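Local atomic coordinates of multicopper oxidase (Arthrobacter sp. FB24, PDB entry 3GDC), a protein that probably couples the one-electron oxidation of reducing substrates to the reduction of dioxygen to water through its bound copper ions, as related multicopper oxidases do. Residues D38-K44 against G56-G61; R18-R22 against P66-A70; F80-H86 against I111-S116; V4-G10 against F46-G51. All coordinates share one frame; numbering follows the deposited sequence.

Contact 1: D38-K44 against G56-G61; sequences DIVAVDK and GWSYNG
Asn-60 leans its side chain back toward Val-40 with chi1 at -74° and an amide turned to chi2 0°, which sets OD1 2.9 Å from Val-40 N. Its ND2 makes a weak bond to Asp-38 O at 3.3 Å, and Asn-60 N bonds to Val-40 O, so a residue just past the end of strand 52-59 prolongs the ladder with side chain as well as backbone. Ser-58 holds OG between its own N and carbonyl carbon (chi1 65°), bending the hydroxyl onto Val-42 O at 3.1 Å. Ser-58 N reaches the same oxygen from the opposite face of its plane. On the face of Val-42 and Ser-58, the chain of Lys-44 runs extended until Lys-44 NZ meets a lone pair of Gly-61 O, in the carbonyl plane, at 2.8 Å. Val-42 CG2 packs 3.4 Å from Gly-61 N. The other face carries Ile-39 CG2, 3.6 Å from Tyr-59 CD1, and Asp-43, whose OD1 lies 3.1 Å from Trp-57 CD1 while OD2 accepts from Ala-85 N. Trp-57 reaches on to His-88 and His-141, two ligands of a copper ion. The whole is an antiparallel hairpin of a cupredoxin-type domain, with Trp-57 beside the copper site.

Contact 2: R18-R22 against P66-A70; sequences RDFDR and PTLWA
Asp-19 and Thr-67 meet through water where strands 20-27 and 67-71 come together as a short, weakly bonded parallel pair in the sheet of the N-terminal cupredoxin-type domain. Two waters donate to Asp-19 O; one accepts from Thr-67 OG1 and the other from Thr-67 N, bridging a gap too wide for direct bonds. The Asp-19 carboxylate turns instead to Arg-62. Phe-20 lies alongside Thr-67, pointing the same way, with CD1 3.9 Å from Thr-67 CG2. The same CD1 is 4.0 Å from Trp-69 CD1, in an oblique aromatic pair whose planes stand 81° apart. Asp-21 supplies the two direct backbone bonds: its N donates to Thr-67 O at 2.8 Å, and its O receives Trp-69 N at 3.0 Å. Trp-37 NE1 is a second donor to Asp-21 O, while OD1 reaches forward to Gly-23 N. Arg-22 then folds across the indole, its CG beside the backbone N (chi1 -67°) and the chain extended to NE. This cation-pi contact puts Arg-22 CZ 4.8 Å from the centroid of the Trp-69 five-membered ring, 13° off the normal, and Arg-22 CG 3.5 Å from Trp-69 CE3.

Contact 3: F80-H86 against I111-S116; sequences FTNAGAH and IAPGQS
Asn-82 carries most of the polar contact with the turn 112-115. Two backbone bonds fix it: Asn-82 N to Gln-115 O at 2.9 Å and Gly-114 N to Asn-82 O at 2.7 Å. Its side chain, with CG anti to the backbone N (chi1 -176°), points toward the start of the turn, where ND2 donates to Ile-111 O at 2.9 Å and to His-86 O at 2.7 Å. Both acceptors lie in the amide plane, and OD1 takes Gly-84 N in an Asx turn, so three bonds fix the rotation of the amide. A separate polar link joins two hydroxyls, Thr-81 OG1 and Ser-116 OG, 2.8 Å apart on one face of the sheet. Close carbon-oxygen contacts add to these: Ser-116 CA approaches Phe-80 O, and the Pro-113 ring nestles into the bend after Asn-82, its CB 3.2 Å from Gly-84 O. The main apolar contact is between Phe-80 and Ile-111, which pass alongside one another, pointing opposite ways; Ile-111 CG1 sits in plane at the ring edge, 3.9 Å from Phe-80 CE2. Here a type II beta turn, with Gly-114 at positive phi, leads into strand 116-122 antiparallel to strand 75-82, at the end of a cupredoxin-type sheet where the chain continues to the copper ligand His-88.

Contact 4: V4-G10 against F46-G51; sequences VLAERAG and FEIAPG
Glu-47 OE2 is gripped from two segments, by Arg-8 NH2 at 2.8 Å and by Gly-51 N at 2.7 Å. Arg-8 also uses NE, 3.0 Å from Glu-47 OE1, making a side-on salt bridge with one nitrogen to each oxygen. OE1 lies in the guanidinium plane, yet both nitrogens come from above the carboxylate, the two planes being 67° apart; the Gly-51 donor instead arrives close to the carboxylate plane, on the anti side. Glu-47 stretches across in a fully extended chain (chi1 -174°). Val-4 crosses that chain at about a right angle, CG1 near Glu-47 CG, and sets its CG2 3.7 Å from Pro-50 CD. The last helical residue, Ala-9, receives Glu-47 N at its O in a bond of 3.2 Å, and the Phe-46 ring turns its edge to Gly-10 O. A water links Val-4 N to Ile-48 O. Glu-47 O, by contrast, is buried without a polar partner, and Ala-9 CB lies 3.3 Å from Glu-47 O. Three N-H donors converging on one carboxylate would probably keep Glu-47 ionised, in an ion pair that, with the Ala-9 backbone bond, joins the short helix 6-9 to the end of strand 33-49.

From the N terminus, residues 4-10 open contact 4, 18-22 open contact 2 and 38-44 open contact 1. The loops close in another order: 46-51 completes contact 4, 56-61 contact 1 and 66-70 contact 2. Contact 1 is therefore nested inside contact 2, while contact 4 crosses both. Contact 3, between 80-86 and 111-116, follows in series. Strand 33-49 is common ground: it serves contacts 1 and 4 directly and pairs with strands 20-27 and 75-82 of contacts 2 and 3. Ala-41 makes backbone hydrogen bonds to Thr-81 and Ala-83, Pro-66 packs on Asn-60, and Phe-46 reaches Gly-61. N-terminal helix, hairpin and the turn 112-115 are thus tied to one mixed sheet.

Contact 1: D38-K44 against G56-G61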
loop_
_atom_site.group_PDB
_atom_site.type_symbol
_atom_site.label_atom_id
_atom_site.label_comp_id
_atom_site.label_asym_id
_atom_site.label_seq_id
_atom_site.Cartn_x
_atom_site.Cartn_y
_atom_site.Cartn_z
ATOM N N ASP A 38 -7.017 -28.830 18.413
ATOM C CA ASP A 38 -8.222 -29.295 17.733
ATOM C C ASP A 38 -9.001 -28.083 17.252
ATOM O O ASP A 38 -9.338 -27.199 18.050
ATOM C CB ASP A 38 -9.120 -30.099 18.677
ATOM C CG ASP A 38 -8.400 -31.255 19.315
ATOM O OD1 ASP A 38 -7.640 -31.937 18.607
ATOM O OD2 ASP A 38 -8.595 -31.473 20.529
ATOM N N ILE A 39 -9.286 -28.047 15.955
ATOM C CA ILE A 39 -10.011 -26.932 15.350
ATOM C C ILE A 39 -11.203 -27.521 14.608
ATOM O O ILE A 39 -11.055 -28.468 13.819
ATOM C CB ILE A 39 -9.090 -26.109 14.395
ATOM C CG1 ILE A 39 -7.947 -25.440 15.187
ATOM C CG2 ILE A 39 -9.899 -25.073 13.603
ATOM C CD1 ILE A 39 -7.054 -24.469 14.384
ATOM N N VAL A 40 -12.384 -26.960 14.855
ATOM C CA VAL A 40 -13.614 -27.437 14.225
ATOM C C VAL A 40 -14.286 -26.296 13.465
ATOM O O VAL A 40 -14.478 -25.214 14.029
ATOM C CB VAL A 40 -14.611 -27.998 15.275
ATOM C CG1 VAL A 40 -15.877 -28.520 14.593
ATOM C CG2 VAL A 40 -13.969 -29.112 16.125
ATOM N N ALA A 41 -14.632 -26.519 12.193
ATOM C CA ALA A 41 -15.428 -25.534 11.453
ATOM C C ALA A 41 -16.903 -25.711 11.811
ATOM O O ALA A 41 -17.453 -26.812 11.728
ATOM C CB ALA A 41 -15.195 -25.632 9.936
ATOM N N VAL A 42 -17.525 -24.636 12.279
ATOM C CA VAL A 42 -18.908 -24.706 12.750
ATOM C C VAL A 42 -19.697 -23.514 12.228
ATOM O O VAL A 42 -19.208 -22.381 12.250
ATOM C CB VAL A 42 -19.021 -24.751 14.311
ATOM C CG1 VAL A 42 -18.325 -25.958 14.886
ATOM C CG2 VAL A 42 -18.465 -23.493 14.948
ATOM N N ASP A 43 -20.917 -23.779 11.769
ATOM C CA ASP A 43 -21.812 -22.722 11.330
ATOM C C ASP A 43 -22.466 -22.140 12.582
ATOM O O ASP A 43 -22.993 -22.881 13.415
ATOM C CB ASP A 43 -22.865 -23.285 10.372
ATOM C CG ASP A 43 -22.255 -23.931 9.135
ATOM O OD1 ASP A 43 -21.080 -23.641 8.811
ATOM O OD2 ASP A 43 -22.960 -24.742 8.487
ATOM N N LYS A 44 -22.404 -20.821 12.725
ATOM C CA LYS A 44 -22.840 -20.152 13.951
ATOM C C LYS A 44 -23.326 -18.751 13.623
ATOM O O LYS A 44 -22.690 -18.043 12.848
ATOM C CB LYS A 44 -21.681 -20.075 14.952
ATOM C CG LYS A 44 -22.032 -19.467 16.313
ATOM C CD LYS A 44 -20.976 -19.782 17.360
ATOM C CE LYS A 44 -21.308 -19.118 18.690
ATOM N NZ LYS A 44 -20.149 -19.116 19.635
ATOM N N GLY A 56 -22.380 -16.848 10.302
ATOM C CA GLY A 56 -20.953 -17.073 10.148
ATOM C C GLY A 56 -20.563 -18.524 9.926
ATOM O O GLY A 56 -21.308 -19.451 10.253
ATOM N N TRP A 57 -19.400 -18.687 9.305
ATOM C CA TRP A 57 -18.682 -19.943 9.261
ATOM C C TRP A 57 -17.440 -19.676 10.102
ATOM O O TRP A 57 -16.634 -18.799 9.763
ATOM C CB TRP A 57 -18.264 -20.271 7.834
ATOM C CG TRP A 57 -19.388 -20.598 6.894
ATOM C CD1 TRP A 57 -20.662 -20.979 7.220
ATOM C CD2 TRP A 57 -19.323 -20.598 5.465
ATOM N NE1 TRP A 57 -21.399 -21.204 6.075
ATOM C CE2 TRP A 57 -20.601 -20.979 4.986
ATOM C CE3 TRP A 57 -18.314 -20.297 4.540
ATOM C CZ2 TRP A 57 -20.894 -21.069 3.616
ATOM C CZ3 TRP A 57 -18.601 -20.396 3.181
ATOM C CH2 TRP A 57 -19.883 -20.769 2.733
ATOM N N SER A 58 -17.289 -20.405 11.195
ATOM C CA SER A 58 -16.253 -20.075 12.163
ATOM C C SER A 58 -15.449 -21.288 12.591
ATOM O O SER A 58 -15.974 -22.396 12.668
ATOM C CB SER A 58 -16.870 -19.430 13.406
ATOM O OG SER A 58 -17.696 -20.348 14.092
ATOM N N TYR A 59 -14.179 -21.056 12.889
ATOM C CA TYR A 59 -13.351 -22.055 13.545
ATOM C C TYR A 59 -13.552 -21.953 15.056
ATOM O O TYR A 59 -13.279 -20.897 15.652
ATOM C CB TYR A 59 -11.881 -21.818 13.216
ATOM C CG TYR A 59 -11.481 -21.970 11.769
ATOM C CD1 TYR A 59 -11.603 -23.201 11.103
ATOM C CD2 TYR A 59 -10.910 -20.899 11.077
ATOM C CE1 TYR A 59 -11.208 -23.339 9.777
ATOM C CE2 TYR A 59 -10.490 -21.040 9.742
ATOM C CZ TYR A 59 -10.651 -22.264 9.101
ATOM O OH TYR A 59 -10.234 -22.407 7.791
ATOM N N ASN A 60 -14.025 -23.043 15.668
ATOM C CA ASN A 60 -14.263 -23.121 17.119
ATOM C C ASN A 60 -15.262 -22.083 17.643
ATOM O O ASN A 60 -15.175 -21.648 18.803
ATOM C CB ASN A 60 -12.939 -23.042 17.906
ATOM C CG ASN A 60 -12.119 -24.322 17.812
ATOM O OD1 ASN A 60 -12.524 -25.292 17.169
ATOM N ND2 ASN A 60 -10.956 -24.323 18.451
ATOM N N GLY A 61 -16.204 -21.694 16.786
ATOM C CA GLY A 61 -17.334 -20.848 17.197
ATOM C C GLY A 61 -16.980 -19.421 17.559
ATOM O O GLY A 61 -17.705 -18.773 18.322
#

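Contact 2: R18-R22 against P66-A70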
loop_
_atom_site.group_PDB
_atom_site.type_symbol
_atom_site.label_atom_id
_atom_site.label_comp_id
_atom_site.label_asym_id
_atom_site.label_seq_id
_atom_site.Cartn_x
_atom_site.Cartn_y
_atom_site.Cartn_z
ATOM N N ARG A 18 -6.062 -11.003 23.857
ATOM C CA ARG A 18 -4.922 -11.529 24.602
ATOM C C ARG A 18 -4.887 -13.056 24.738
ATOM O O ARG A 18 -4.062 -13.599 25.474
ATOM C CB ARG A 18 -4.845 -10.859 25.972
ATOM C CG ARG A 18 -4.521 -9.373 25.907
ATOM C CD ARG A 18 -4.398 -8.800 27.309
ATOM N NE ARG A 18 -4.048 -7.379 27.302
ATOM C CZ ARG A 18 -4.923 -6.381 27.359
ATOM N NH1 ARG A 18 -6.223 -6.627 27.427
ATOM N NH2 ARG A 18 -4.485 -5.126 27.355
ATOM N N ASP A 19 -5.749 -13.740 23.989
ATOM C CA ASP A 19 -5.839 -15.205 24.045
ATOM C C ASP A 19 -4.907 -15.863 23.008
ATOM O O ASP A 19 -5.303 -16.111 21.875
ATOM C CB ASP A 19 -7.301 -15.639 23.836
ATOM C CG ASP A 19 -7.515 -17.144 23.994
ATOM O OD1 ASP A 19 -6.542 -17.883 24.258
ATOM O OD2 ASP A 19 -8.679 -17.582 23.862
ATOM N N PHE A 20 -3.677 -16.157 23.419
ATOM C CA PHE A 20 -2.732 -16.896 22.588
ATOM C C PHE A 20 -2.832 -18.379 22.941
ATOM O O PHE A 20 -2.513 -18.796 24.065
ATOM C CB PHE A 20 -1.311 -16.357 22.769
ATOM C CG PHE A 20 -1.150 -14.940 22.283
ATOM C CD1 PHE A 20 -0.816 -14.685 20.960
ATOM C CD2 PHE A 20 -1.383 -13.868 23.142
ATOM C CE1 PHE A 20 -0.686 -13.374 20.499
ATOM C CE2 PHE A 20 -1.267 -12.554 22.693
ATOM C CZ PHE A 20 -0.916 -12.308 21.370
ATOM N N ASP A 21 -3.336 -19.150 21.988
ATOM C CA ASP A 21 -3.585 -20.562 22.200
ATOM C C ASP A 21 -2.302 -21.363 21.948
ATOM O O ASP A 21 -1.884 -21.586 20.807
ATOM C CB ASP A 21 -4.751 -21.043 21.324
ATOM C CG ASP A 21 -5.277 -22.418 21.745
ATOM O OD1 ASP A 21 -4.492 -23.234 22.274
ATOM O OD2 ASP A 21 -6.483 -22.679 21.544
ATOM N N ARG A 22 -1.675 -21.778 23.043
ATOM C CA ARG A 22 -0.403 -22.502 22.980
ATOM C C ARG A 22 -0.573 -24.007 22.742
ATOM O O ARG A 22 0.413 -24.733 22.608
ATOM C CB ARG A 22 0.428 -22.208 24.226
ATOM C CG ARG A 22 0.879 -20.743 24.284
ATOM C CD ARG A 22 1.540 -20.374 25.596
ATOM N NE ARG A 22 1.965 -18.971 25.584
ATOM C CZ ARG A 22 1.150 -17.918 25.686
ATOM N NH1 ARG A 22 -0.171 -18.073 25.822
ATOM N NH2 ARG A 22 1.666 -16.694 25.654
ATOM N N PRO A 66 -9.244 -19.226 16.608
ATOM C CA PRO A 66 -8.170 -19.278 17.600
ATOM C C PRO A 66 -6.887 -18.612 17.106
ATOM O O PRO A 66 -6.502 -18.778 15.939
ATOM C CB PRO A 66 -7.938 -20.782 17.784
ATOM C CG PRO A 66 -9.258 -21.397 17.465
ATOM C CD PRO A 66 -9.897 -20.536 16.414
ATOM N N THR A 67 -6.231 -17.862 17.982
ATOM C CA THR A 67 -4.911 -17.355 17.661
ATOM C C THR A 67 -3.908 -18.425 18.089
ATOM O O THR A 67 -3.687 -18.630 19.283
ATOM C CB THR A 67 -4.623 -16.026 18.375
ATOM O OG1 THR A 67 -5.638 -15.074 18.002
ATOM C CG2 THR A 67 -3.259 -15.498 17.966
ATOM N N LEU A 68 -3.339 -19.125 17.114
ATOM C CA LEU A 68 -2.386 -20.198 17.413
ATOM C C LEU A 68 -1.015 -19.606 17.696
ATOM O O LEU A 68 -0.559 -18.702 16.984
ATOM C CB LEU A 68 -2.330 -21.215 16.259
ATOM C CG LEU A 68 -3.663 -21.751 15.718
ATOM C CD1 LEU A 68 -3.383 -22.739 14.602
ATOM C CD2 LEU A 68 -4.563 -22.391 16.779
ATOM N N TRP A 69 -0.363 -20.098 18.748
ATOM C CA TRP A 69 0.956 -19.609 19.144
ATOM C C TRP A 69 1.933 -20.786 19.209
ATOM O O TRP A 69 1.625 -21.815 19.801
ATOM C CB TRP A 69 0.870 -18.923 20.513
ATOM C CG TRP A 69 2.155 -18.277 20.956
ATOM C CD1 TRP A 69 2.505 -16.961 20.809
ATOM C CD2 TRP A 69 3.273 -18.920 21.584
ATOM N NE1 TRP A 69 3.765 -16.741 21.327
ATOM C CE2 TRP A 69 4.260 -17.931 21.803
ATOM C CE3 TRP A 69 3.531 -20.238 21.999
ATOM C CZ2 TRP A 69 5.490 -18.216 22.413
ATOM C CZ3 TRP A 69 4.756 -20.522 22.601
ATOM C CH2 TRP A 69 5.719 -19.515 22.801
ATOM N N ALA A 70 3.091 -20.631 18.585
ATOM C CA ALA A 70 4.141 -21.654 18.654
ATOM C C ALA A 70 5.506 -21.001 18.754
ATOM O O ALA A 70 5.649 -19.801 18.520
ATOM C CB ALA A 70 4.068 -22.555 17.447
HETATM O O HOH W 1 -6.950 -14.772 20.269
HETATM O O HOH W 2 -7.046 -17.960 20.712
#

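Contact 3: F80-H86 against I111-S116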
loop_
_atom_site.group_PDB
_atom_site.type_symbol
_atom_site.label_atom_id
_atom_site.label_comp_id
_atom_site.label_asym_id
_atom_site.label_seq_id
_atom_site.Cartn_x
_atom_site.Cartn_y
_atom_site.Cartn_z
ATOM N N PHE A 80 -8.148 -30.921 12.322
ATOM C CA PHE A 80 -9.288 -30.210 11.766
ATOM C C PHE A 80 -10.470 -31.146 11.578
ATOM O O PHE A 80 -10.319 -32.231 11.015
ATOM C CB PHE A 80 -8.898 -29.587 10.418
ATOM C CG PHE A 80 -10.012 -28.822 9.750
ATOM C CD1 PHE A 80 -10.710 -27.830 10.439
ATOM C CD2 PHE A 80 -10.343 -29.078 8.421
ATOM C CE1 PHE A 80 -11.732 -27.103 9.811
ATOM C CE2 PHE A 80 -11.358 -28.362 7.785
ATOM C CZ PHE A 80 -12.057 -27.374 8.482
ATOM N N THR A 81 -11.636 -30.736 12.071
ATOM C CA THR A 81 -12.894 -31.425 11.777
ATOM C C THR A 81 -13.870 -30.424 11.172
ATOM O O THR A 81 -14.008 -29.300 11.672
ATOM C CB THR A 81 -13.519 -32.075 13.032
ATOM O OG1 THR A 81 -12.625 -33.057 13.558
ATOM C CG2 THR A 81 -14.862 -32.761 12.705
ATOM N N ASN A 82 -14.526 -30.827 10.089
ATOM C CA ASN A 82 -15.527 -29.981 9.454
ATOM C C ASN A 82 -16.905 -30.372 9.961
ATOM O O ASN A 82 -17.443 -31.410 9.574
ATOM C CB ASN A 82 -15.461 -30.070 7.917
ATOM C CG ASN A 82 -16.434 -29.115 7.240
ATOM O OD1 ASN A 82 -17.144 -28.363 7.915
ATOM N ND2 ASN A 82 -16.475 -29.138 5.912
ATOM N N ALA A 83 -17.459 -29.552 10.852
ATOM C CA ALA A 83 -18.816 -29.758 11.348
ATOM C C ALA A 83 -19.827 -28.812 10.688
ATOM O O ALA A 83 -20.970 -28.703 11.136
ATOM C CB ALA A 83 -18.851 -29.626 12.879
ATOM N N GLY A 84 -19.399 -28.136 9.623
ATOM C CA GLY A 84 -20.273 -27.256 8.837
ATOM C C GLY A 84 -21.053 -27.968 7.743
ATOM O O GLY A 84 -20.890 -29.172 7.529
ATOM N N ALA A 85 -21.903 -27.221 7.048
ATOM C CA ALA A 85 -22.747 -27.764 5.978
ATOM C C ALA A 85 -22.038 -27.781 4.627
ATOM O O ALA A 85 -22.534 -28.383 3.670
ATOM C CB ALA A 85 -24.045 -26.968 5.873
ATOM N N HIS A 86 -20.892 -27.107 4.551
ATOM C CA HIS A 86 -20.161 -26.937 3.293
ATOM C C HIS A 86 -18.748 -27.492 3.440
ATOM O O HIS A 86 -18.222 -27.559 4.560
ATOM C CB HIS A 86 -20.094 -25.449 2.912
ATOM C CG HIS A 86 -21.430 -24.771 2.883
ATOM N ND1 HIS A 86 -22.048 -24.287 4.018
ATOM C CD2 HIS A 86 -22.270 -24.503 1.856
ATOM C CE1 HIS A 86 -23.206 -23.746 3.689
ATOM N NE2 HIS A 86 -23.367 -23.866 2.384
ATOM N N ILE A 111 -12.079 -30.646 2.616
ATOM C CA ILE A 111 -12.537 -31.495 3.707
ATOM C C ILE A 111 -14.055 -31.427 3.746
ATOM O O ILE A 111 -14.629 -30.371 3.990
ATOM C CB ILE A 111 -11.920 -31.096 5.088
ATOM C CG1 ILE A 111 -10.383 -30.959 5.016
ATOM C CG2 ILE A 111 -12.383 -32.058 6.199
ATOM C CD1 ILE A 111 -9.616 -32.135 4.345
ATOM N N ALA A 112 -14.702 -32.559 3.470
ATOM C CA ALA A 112 -16.157 -32.622 3.409
ATOM C C ALA A 112 -16.816 -32.486 4.788
ATOM O O ALA A 112 -16.187 -32.768 5.812
ATOM C CB ALA A 112 -16.607 -33.924 2.724
ATOM N N PRO A 113 -18.088 -32.042 4.821
ATOM C CA PRO A 113 -18.843 -32.020 6.077
ATOM C C PRO A 113 -18.799 -33.377 6.780
ATOM O O PRO A 113 -19.050 -34.408 6.146
ATOM C CB PRO A 113 -20.263 -31.707 5.609
ATOM C CG PRO A 113 -20.075 -30.926 4.384
ATOM C CD PRO A 113 -18.902 -31.544 3.695
ATOM N N GLY A 114 -18.445 -33.371 8.063
ATOM C CA GLY A 114 -18.337 -34.591 8.858
ATOM C C GLY A 114 -16.956 -35.231 8.841
ATOM O O GLY A 114 -16.691 -36.158 9.602
ATOM N N GLN A 115 -16.069 -34.732 7.985
ATOM C CA GLN A 115 -14.764 -35.360 7.804
ATOM C C GLN A 115 -13.664 -34.581 8.526
ATOM O O GLN A 115 -13.868 -33.418 8.906
ATOM C CB GLN A 115 -14.481 -35.594 6.313
ATOM C CG GLN A 115 -15.681 -36.288 5.622
ATOM C CD GLN A 115 -15.350 -37.099 4.369
ATOM O OE1 GLN A 115 -14.326 -36.894 3.721
ATOM N NE2 GLN A 115 -16.248 -38.015 4.012
ATOM N N SER A 116 -12.529 -35.247 8.745
ATOM C CA SER A 116 -11.422 -34.704 9.532
ATOM C C SER A 116 -10.083 -34.876 8.810
ATOM O O SER A 116 -9.911 -35.803 8.009
ATOM C CB SER A 116 -11.354 -35.385 10.905
ATOM O OG SER A 116 -12.495 -35.095 11.698
#

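Contact 4: V4-G10 against F46-G51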
loop_
_atom_site.group_PDB
_atom_site.type_symbol
_atom_site.label_atom_id
_atom_site.label_comp_id
_atom_site.label_asym_id
_atom_site.label_seq_id
_atom_site.Cartn_x
_atom_site.Cartn_y
_atom_site.Cartn_z
ATOM N N VAL A 4 -22.618 -4.393 20.653
ATOM C CA VAL A 4 -23.314 -5.559 21.197
ATOM C C VAL A 4 -22.429 -6.212 22.252
ATOM O O VAL A 4 -21.255 -6.478 21.997
ATOM C CB VAL A 4 -23.685 -6.590 20.093
ATOM C CG1 VAL A 4 -24.509 -7.733 20.674
ATOM C CG2 VAL A 4 -24.472 -5.920 18.983
ATOM N N LEU A 5 -22.986 -6.462 23.440
ATOM C CA LEU A 5 -22.215 -7.095 24.502
ATOM C C LEU A 5 -21.781 -8.496 24.105
ATOM O O LEU A 5 -22.532 -9.230 23.467
ATOM C CB LEU A 5 -22.995 -7.146 25.820
ATOM C CG LEU A 5 -23.270 -5.799 26.496
ATOM C CD1 LEU A 5 -23.923 -6.053 27.851
ATOM C CD2 LEU A 5 -22.004 -4.989 26.673
ATOM N N ALA A 6 -20.561 -8.846 24.500
ATOM C CA ALA A 6 -19.934 -10.118 24.151
ATOM C C ALA A 6 -20.830 -11.332 24.392
ATOM O O ALA A 6 -20.964 -12.184 23.513
ATOM C CB ALA A 6 -18.594 -10.271 24.892
ATOM N N GLU A 7 -21.452 -11.401 25.572
ATOM C CA GLU A 7 -22.337 -12.514 25.914
ATOM C C GLU A 7 -23.465 -12.672 24.900
ATOM O O GLU A 7 -23.791 -13.787 24.505
ATOM C CB GLU A 7 -22.919 -12.339 27.322
ATOM C CG GLU A 7 -23.743 -13.533 27.799
ATOM C CD GLU A 7 -23.950 -13.553 29.307
ATOM O OE1 GLU A 7 -23.005 -13.181 30.049
ATOM O OE2 GLU A 7 -25.051 -13.957 29.749
ATOM N N ARG A 8 -24.042 -11.547 24.486
ATOM C CA ARG A 8 -25.138 -11.521 23.519
ATOM C C ARG A 8 -24.638 -11.761 22.095
ATOM O O ARG A 8 -25.279 -12.463 21.308
ATOM C CB ARG A 8 -25.862 -10.175 23.612
ATOM C CG ARG A 8 -26.958 -9.953 22.588
ATOM C CD ARG A 8 -27.737 -8.691 22.929
ATOM N NE ARG A 8 -28.395 -8.132 21.754
ATOM C CZ ARG A 8 -28.898 -6.902 21.688
ATOM N NH1 ARG A 8 -28.817 -6.079 22.735
ATOM N NH2 ARG A 8 -29.476 -6.493 20.572
ATOM N N ALA A 9 -23.487 -11.176 21.771
ATOM C CA ALA A 9 -22.940 -11.264 20.418
ATOM C C ALA A 9 -22.456 -12.671 20.051
ATOM O O ALA A 9 -22.596 -13.103 18.898
ATOM C CB ALA A 9 -21.818 -10.265 20.253
ATOM N N GLY A 10 -21.883 -13.374 21.026
ATOM C CA GLY A 10 -21.291 -14.686 20.786
ATOM C C GLY A 10 -19.802 -14.613 20.496
ATOM O O GLY A 10 -19.181 -15.635 20.202
ATOM N N PHE A 46 -23.963 -14.878 14.766
ATOM C CA PHE A 46 -23.347 -13.877 15.626
ATOM C C PHE A 46 -24.118 -12.569 15.484
ATOM O O PHE A 46 -24.397 -12.134 14.369
ATOM C CB PHE A 46 -21.891 -13.640 15.221
ATOM C CG PHE A 46 -21.022 -14.873 15.300
ATOM C CD1 PHE A 46 -20.421 -15.239 16.502
ATOM C CD2 PHE A 46 -20.788 -15.652 14.169
ATOM C CE1 PHE A 46 -19.594 -16.382 16.586
ATOM C CE2 PHE A 46 -19.975 -16.798 14.235
ATOM C CZ PHE A 46 -19.369 -17.155 15.440
ATOM N N GLU A 47 -24.467 -11.949 16.608
ATOM C CA GLU A 47 -25.080 -10.627 16.560
ATOM C C GLU A 47 -23.993 -9.561 16.565
ATOM O O GLU A 47 -23.486 -9.191 17.620
ATOM C CB GLU A 47 -26.068 -10.427 17.717
ATOM C CG GLU A 47 -26.821 -9.100 17.601
ATOM C CD GLU A 47 -28.053 -9.016 18.489
ATOM O OE1 GLU A 47 -28.305 -9.932 19.298
ATOM O OE2 GLU A 47 -28.779 -8.011 18.366
ATOM N N ILE A 48 -23.636 -9.071 15.375
ATOM C CA ILE A 48 -22.492 -8.163 15.231
ATOM C C ILE A 48 -22.832 -6.688 15.461
ATOM O O ILE A 48 -21.970 -5.887 15.853
ATOM C CB ILE A 48 -21.774 -8.356 13.870
ATOM C CG1 ILE A 48 -22.773 -8.279 12.709
ATOM C CG2 ILE A 48 -21.024 -9.706 13.868
ATOM C CD1 ILE A 48 -22.169 -7.900 11.364
ATOM N N ALA A 49 -24.088 -6.344 15.198
ATOM C CA ALA A 49 -24.636 -5.020 15.446
ATOM C C ALA A 49 -26.045 -5.244 16.013
ATOM O O ALA A 49 -26.646 -6.291 15.748
ATOM C CB ALA A 49 -24.685 -4.221 14.152
ATOM N N PRO A 50 -26.568 -4.290 16.816
ATOM C CA PRO A 50 -27.898 -4.540 17.394
ATOM C C PRO A 50 -28.940 -4.930 16.342
ATOM O O PRO A 50 -29.238 -4.150 15.430
ATOM C CB PRO A 50 -28.250 -3.202 18.058
ATOM C CG PRO A 50 -26.920 -2.610 18.410
ATOM C CD PRO A 50 -26.026 -2.986 17.244
ATOM N N GLY A 51 -29.460 -6.149 16.466
ATOM C CA GLY A 51 -30.490 -6.663 15.563
ATOM C C GLY A 51 -29.992 -7.243 14.251
ATOM O O GLY A 51 -30.792 -7.693 13.424
HETATM O O HOH W 3 -21.219 -4.371 17.968
#